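PDB 3VA9: sensor histidine kinase from Rhodopseudomonas palustris, which probably acts as a membrane-bound kinase that transfers a phosphoryl group from ATP to a protein histidine, this chain being its CHASE3-type sensor domain. Local coordinates for residues 34-42 with 91-102. Residues are numbered along the deposited sequence; the frame is centred on the assembly and turned at random.
Sequences AETSERGFL and RMAQLGRVVELG
E35 and R91 join two near-parallel helices of the four-helix bundle that forms this sensor domain, and the pair illustrates how a bundle can close a hydrophobic seam with a charged edge. The axes of segments 34-42 and 91-101, on helices 18-44 and 75-101, approach to 9.7 Å at 16° from parallel. R91 NH2 donates to E35 OE1 over 2.8 Å, meeting the oxygen on its anti side. OE1 of E35 lies in the plane of the R91 guanidinium, at its edge, yet the carboxylate plane stands almost perpendicular to it, 82° apart. E35 reaches across because its CG is anti to the backbone N (chi1 -173°) and the chain beyond stays extended. R91 instead bends at chi2, and its guanidinium settles with one face over L95 CD2 while NH1 bonds to Q94 OE1. The group is thus held both at its edge and on its face. A leucine in place of R91 would probably strand E35 OE1 without its salt-bridge mate and leave Q94 OE1 short of a donor. E35 OE2 lies over a face of the R39 guanidinium, a long, charge-only pairing in which no N-H points at the oxygen, so the carboxylate is likely to temper the repulsion between the two arginines.

Deeper in, the seam turns apolar around a buried acid. E38 lays its CG against V99 CG2, 3.3 Å away, then bends at chi2, bringing OE1 beside L95 CD2 and OE2 beside V98 CG1; L113 of helix 106-116 also touches this side chain. Near the end of helix 75-101, L42 crosses V98 at about a right angle, CD1 pressed tightly to CG1 at 3.4 Å. Its other methyl, CD2, rests against G102, while the edge of the F41 ring brings CE2 to 3.7 Å from the backbone oxygen of V99.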
ATOM      1  N   ALA A  34       6.360  -3.478  -0.173  1.00 24.25           N
ATOM      2  CA  ALA A  34       5.760  -4.586  -0.925  1.00 22.67           C
ATOM      3  C   ALA A  34       6.184  -4.533  -2.391  1.00 27.28           C
ATOM      4  O   ALA A  34       6.544  -5.548  -2.991  1.00 23.12           O
ATOM      5  CB  ALA A  34       4.231  -4.550  -0.810  1.00 22.19           C
ATOM      6  N   GLU A  35       6.133  -3.334  -2.962  1.00 24.13           N
ATOM      7  CA  GLU A  35       6.550  -3.135  -4.342  1.00 32.37           C
ATOM      8  C   GLU A  35       8.038  -3.432  -4.548  1.00 29.13           C
ATOM      9  O   GLU A  35       8.412  -4.220  -5.415  1.00 31.44           O
ATOM     10  CB  GLU A  35       6.241  -1.706  -4.786  1.00 30.91           C
ATOM     11  CG  GLU A  35       6.493  -1.467  -6.259  1.00 32.29           C
ATOM     12  CD  GLU A  35       6.360  -0.010  -6.617  1.00 36.47           C
ATOM     13  OE1 GLU A  35       5.245   0.397  -6.988  1.00 32.74           O
ATOM     14  OE2 GLU A  35       7.366   0.730  -6.512  1.00 37.76           O
ATOM     15  N   THR A  36       8.891  -2.811  -3.742  1.00 25.36           N
ATOM     16  CA  THR A  36      10.320  -3.016  -3.905  1.00 29.45           C
ATOM     17  C   THR A  36      10.705  -4.489  -3.680  1.00 36.16           C
ATOM     18  O   THR A  36      11.583  -5.019  -4.360  1.00 38.89           O
ATOM     19  CB  THR A  36      11.146  -2.073  -3.000  1.00 26.58           C
ATOM     20  OG1 THR A  36      12.465  -1.936  -3.541  1.00 31.30           O
ATOM     21  CG2 THR A  36      11.242  -2.621  -1.572  1.00 26.70           C
ATOM     22  N   SER A  37      10.030  -5.156  -2.747  1.00 30.04           N
ATOM     23  CA  SER A  37      10.338  -6.557  -2.464  1.00 30.16           C
ATOM     24  C   SER A  37       9.930  -7.456  -3.626  1.00 27.03           C
ATOM     25  O   SER A  37      10.666  -8.358  -4.005  1.00 33.11           O
ATOM     26  CB  SER A  37       9.669  -7.016  -1.170  1.00 24.81           C
ATOM     27  OG  SER A  37      10.224  -6.322  -0.079  1.00 31.13           O
ATOM     28  N   GLU A  38       8.761  -7.193  -4.193  1.00 23.01           N
ATOM     29  CA  GLU A  38       8.298  -7.930  -5.360  1.00 31.02           C
ATOM     30  C   GLU A  38       9.264  -7.760  -6.536  1.00 27.97           C
ATOM     31  O   GLU A  38       9.613  -8.725  -7.207  1.00 34.40           O
ATOM     32  CB  GLU A  38       6.873  -7.503  -5.728  1.00 29.30           C
ATOM     33  CG  GLU A  38       6.424  -7.933  -7.109  1.00 34.68           C
ATOM     34  CD  GLU A  38       6.695  -6.871  -8.152  1.00 42.87           C
ATOM     35  OE1 GLU A  38       6.036  -5.818  -8.092  1.00 42.30           O
ATOM     36  OE2 GLU A  38       7.567  -7.083  -9.026  1.00 49.71           O
ATOM     37  N   ARG A  39       9.707  -6.533  -6.773  1.00 21.69           N
ATOM     38  CA  ARG A  39      10.707  -6.276  -7.812  1.00 25.65           C
ATOM     39  C   ARG A  39      12.015  -6.998  -7.542  1.00 23.99           C
ATOM     40  O   ARG A  39      12.608  -7.564  -8.448  1.00 32.34           O
ATOM     41  CB  ARG A  39      10.950  -4.778  -7.970  1.00 25.99           C
ATOM     42  CG  ARG A  39       9.712  -4.075  -8.438  1.00 30.31           C
ATOM     43  CD  ARG A  39       9.940  -2.616  -8.741  1.00 29.06           C
ATOM     44  NE  ARG A  39       8.685  -2.053  -9.220  1.00 27.44           N
ATOM     45  CZ  ARG A  39       8.488  -0.778  -9.510  1.00 28.37           C
ATOM     46  NH1 ARG A  39       9.480   0.103  -9.385  1.00 26.72           N
ATOM     47  NH2 ARG A  39       7.294  -0.393  -9.942  1.00 21.79           N
ATOM     48  N   GLY A  40      12.458  -6.987  -6.291  1.00 27.71           N
ATOM     49  CA  GLY A  40      13.665  -7.709  -5.915  1.00 27.71           C
ATOM     50  C   GLY A  40      13.558  -9.210  -6.169  1.00 32.11           C
ATOM     51  O   GLY A  40      14.532  -9.842  -6.589  1.00 36.27           O
ATOM     52  N   PHE A  41      12.371  -9.774  -5.927  1.00 29.32           N
ATOM     53  CA  PHE A  41      12.105 -11.203  -6.155  1.00 30.26           C
ATOM     54  C   PHE A  41      12.132 -11.560  -7.640  1.00 30.15           C
ATOM     55  O   PHE A  41      12.727 -12.568  -8.033  1.00 29.14           O
ATOM     56  CB  PHE A  41      10.753 -11.605  -5.545  1.00 31.21           C
ATOM     57  CG  PHE A  41      10.389 -13.064  -5.744  1.00 37.31           C
ATOM     58  CD1 PHE A  41      11.253 -14.076  -5.341  1.00 22.84           C
ATOM     59  CD2 PHE A  41       9.169 -13.419  -6.311  1.00 32.74           C
ATOM     60  CE1 PHE A  41      10.914 -15.418  -5.511  1.00 29.42           C
ATOM     61  CE2 PHE A  41       8.820 -14.757  -6.476  1.00 34.93           C
ATOM     62  CZ  PHE A  41       9.696 -15.760  -6.074  1.00 31.24           C
ATOM     63  N   LEU A  42      11.489 -10.733  -8.463  1.00 27.31           N
ATOM     64  CA  LEU A  42      11.535 -10.920  -9.914  1.00 28.85           C
ATOM     65  C   LEU A  42      12.960 -10.863 -10.443  1.00 34.48           C
ATOM     66  O   LEU A  42      13.330 -11.620 -11.342  1.00 42.07           O
ATOM     67  CB  LEU A  42      10.724  -9.845 -10.625  1.00 34.38           C
ATOM     68  CG  LEU A  42       9.216  -9.976 -10.734  1.00 44.64           C
ATOM     69  CD1 LEU A  42       8.723  -8.925 -11.720  1.00 37.29           C
ATOM     70  CD2 LEU A  42       8.854 -11.376 -11.207  1.00 55.25           C
ATOM     71  N   ARG A  91      -3.984  -2.534  -5.694  1.00 22.35           N
ATOM     72  CA  ARG A  91      -2.538  -2.516  -5.912  1.00 28.62           C
ATOM     73  C   ARG A  91      -1.903  -3.831  -5.463  1.00 29.55           C
ATOM     74  O   ARG A  91      -1.120  -4.436  -6.199  1.00 29.24           O
ATOM     75  CB  ARG A  91      -1.887  -1.332  -5.186  1.00 16.16           C
ATOM     76  CG  ARG A  91      -0.378  -1.212  -5.429  1.00 22.30           C
ATOM     77  CD  ARG A  91      -0.046  -1.291  -6.931  1.00 25.50           C
ATOM     78  NE  ARG A  91       1.355  -0.966  -7.202  1.00 23.06           N
ATOM     79  CZ  ARG A  91       2.002  -1.289  -8.316  1.00 26.43           C
ATOM     80  NH1 ARG A  91       1.376  -1.946  -9.280  1.00 28.33           N
ATOM     81  NH2 ARG A  91       3.279  -0.950  -8.469  1.00 27.47           N
ATOM     82  N   MET A  92      -2.248  -4.276  -4.258  1.00 24.70           N
ATOM     83  CA  MET A  92      -1.765  -5.569  -3.763  1.00 31.68           C
ATOM     84  C   MET A  92      -2.140  -6.740  -4.671  1.00 29.89           C
ATOM     85  O   MET A  92      -1.360  -7.667  -4.840  1.00 31.53           O
ATOM     86  CB  MET A  92      -2.247  -5.832  -2.331  1.00 28.98           C
ATOM     87  CG  MET A  92      -1.633  -4.887  -1.290  1.00 29.34           C
ATOM     88  SD  MET A  92       0.182  -4.883  -1.255  1.00 42.84           S
ATOM     89  CE  MET A  92       0.531  -3.249  -1.904  1.00 37.87           C
ATOM     90  N   ALA A  93      -3.330  -6.699  -5.263  1.00 26.45           N
ATOM     91  CA  ALA A  93      -3.737  -7.753  -6.189  1.00 24.42           C
ATOM     92  C   ALA A  93      -2.868  -7.717  -7.436  1.00 24.73           C
ATOM     93  O   ALA A  93      -2.550  -8.752  -8.002  1.00 27.95           O
ATOM     94  CB  ALA A  93      -5.219  -7.626  -6.561  1.00 28.60           C
ATOM     95  N   GLN A  94      -2.484  -6.518  -7.865  1.00 26.98           N
ATOM     96  CA  GLN A  94      -1.550  -6.384  -8.985  1.00 35.29           C
ATOM     97  C   GLN A  94      -0.174  -7.016  -8.696  1.00 26.57           C
ATOM     98  O   GLN A  94       0.303  -7.847  -9.461  1.00 29.64           O
ATOM     99  CB  GLN A  94      -1.380  -4.910  -9.388  1.00 31.19           C
ATOM    100  CG  GLN A  94      -2.630  -4.266  -9.957  1.00 28.85           C
ATOM    101  CD  GLN A  94      -2.331  -2.920 -10.605  1.00 32.92           C
ATOM    102  OE1 GLN A  94      -1.485  -2.161 -10.131  1.00 27.47           O
ATOM    103  NE2 GLN A  94      -3.023  -2.627 -11.695  1.00 28.04           N
ATOM    104  N   LEU A  95       0.462  -6.591  -7.606  1.00 27.84           N
ATOM    105  CA  LEU A  95       1.771  -7.110  -7.192  1.00 28.45           C
ATOM    106  C   LEU A  95       1.761  -8.622  -6.952  1.00 30.00           C
ATOM    107  O   LEU A  95       2.681  -9.332  -7.361  1.00 27.54           O
ATOM    108  CB  LEU A  95       2.227  -6.411  -5.906  1.00 28.25           C
ATOM    109  CG  LEU A  95       2.379  -4.891  -5.928  1.00 24.30           C
ATOM    110  CD1 LEU A  95       2.857  -4.376  -4.567  1.00 21.77           C
ATOM    111  CD2 LEU A  95       3.337  -4.446  -7.055  1.00 22.83           C
ATOM    112  N   GLY A  96       0.715  -9.102  -6.282  1.00 29.11           N
ATOM    113  CA  GLY A  96       0.575 -10.519  -5.969  1.00 19.72           C
ATOM    114  C   GLY A  96       0.516 -11.373  -7.222  1.00 30.82           C
ATOM    115  O   GLY A  96       1.003 -12.502  -7.237  1.00 34.15           O
ATOM    116  N   ARG A  97      -0.076 -10.836  -8.283  1.00 31.48           N
ATOM    117  CA  ARG A  97      -0.160 -11.564  -9.550  1.00 29.46           C
ATOM    118  C   ARG A  97       1.224 -11.654 -10.196  1.00 32.91           C
ATOM    119  O   ARG A  97       1.606 -12.693 -10.728  1.00 43.76           O
ATOM    120  CB  ARG A  97      -1.164 -10.883 -10.489  1.00 27.35           C
ATOM    121  CG  ARG A  97      -1.301 -11.498 -11.883  1.00 41.50           C
ATOM    122  CD  ARG A  97      -1.676 -12.984 -11.838  1.00 47.02           C
ATOM    123  NE  ARG A  97      -2.604 -13.299 -10.757  1.00 37.85           N
ATOM    124  CZ  ARG A  97      -2.734 -14.512 -10.219  1.00 46.81           C
ATOM    125  NH1 ARG A  97      -1.999 -15.517 -10.673  1.00 44.51           N
ATOM    126  NH2 ARG A  97      -3.592 -14.721  -9.225  1.00 50.29           N
ATOM    127  N   VAL A  98       1.967 -10.551 -10.143  1.00 26.27           N
ATOM    128  CA  VAL A  98       3.322 -10.498 -10.663  1.00 28.59           C
ATOM    129  C   VAL A  98       4.243 -11.442  -9.884  1.00 29.23           C
ATOM    130  O   VAL A  98       5.063 -12.142 -10.470  1.00 31.74           O
ATOM    131  CB  VAL A  98       3.901  -9.086 -10.545  1.00 34.67           C
ATOM    132  CG1 VAL A  98       5.371  -9.093 -10.934  1.00 37.86           C
ATOM    133  CG2 VAL A  98       3.101  -8.097 -11.393  1.00 33.08           C
ATOM    134  N   VAL A  99       4.101 -11.433  -8.563  1.00 25.52           N
ATOM    135  CA  VAL A  99       4.855 -12.316  -7.672  1.00 34.98           C
ATOM    136  C   VAL A  99       4.521 -13.780  -7.972  1.00 38.55           C
ATOM    137  O   VAL A  99       5.391 -14.653  -7.924  1.00 35.09           O
ATOM    138  CB  VAL A  99       4.544 -11.989  -6.186  1.00 25.48           C
ATOM    139  CG1 VAL A  99       4.864 -13.151  -5.281  1.00 22.83           C
ATOM    140  CG2 VAL A  99       5.296 -10.747  -5.744  1.00 27.23           C
ATOM    141  N   GLU A 100       3.257 -14.034  -8.304  1.00 34.39           N
ATOM    142  CA  GLU A 100       2.798 -15.379  -8.641  1.00 38.06           C
ATOM    143  C   GLU A 100       3.413 -15.893  -9.939  1.00 42.32           C
ATOM    144  O   GLU A 100       3.880 -17.032 -10.002  1.00 43.81           O
ATOM    145  CB  GLU A 100       1.270 -15.436  -8.718  1.00 40.35           C
ATOM    146  CG  GLU A 100       0.607 -15.653  -7.374  1.00 43.05           C
ATOM    147  CD  GLU A 100       0.952 -17.004  -6.767  1.00 49.83           C
ATOM    148  OE1 GLU A 100       1.088 -17.986  -7.528  1.00 54.15           O
ATOM    149  OE2 GLU A 100       1.078 -17.084  -5.528  1.00 54.18           O
ATOM    150  N   LEU A 101       3.408 -15.055 -10.972  1.00 36.31           N
ATOM    151  CA  LEU A 101       4.080 -15.399 -12.218  1.00 36.89           C
ATOM    152  C   LEU A 101       5.581 -15.574 -11.963  1.00 38.74           C
ATOM    153  O   LEU A 101       6.172 -16.564 -12.379  1.00 34.65           O
ATOM    154  CB  LEU A 101       3.804 -14.352 -13.297  1.00 35.38           C
ATOM    155  CG  LEU A 101       2.368 -14.366 -13.837  1.00 38.59           C
ATOM    156  CD1 LEU A 101       2.060 -13.106 -14.642  1.00 37.26           C
ATOM    157  CD2 LEU A 101       2.097 -15.630 -14.664  1.00 35.16           C
ATOM    158  N   GLY A 102       6.189 -14.615 -11.274  1.00 35.14           N
ATOM    159  CA  GLY A 102       7.523 -14.809 -10.733  1.00 35.81           C
ATOM    160  C   GLY A 102       8.657 -14.863 -11.740  1.00 37.81           C
ATOM    161  O   GLY A 102       8.424 -14.851 -12.948  1.00 39.85           O
TER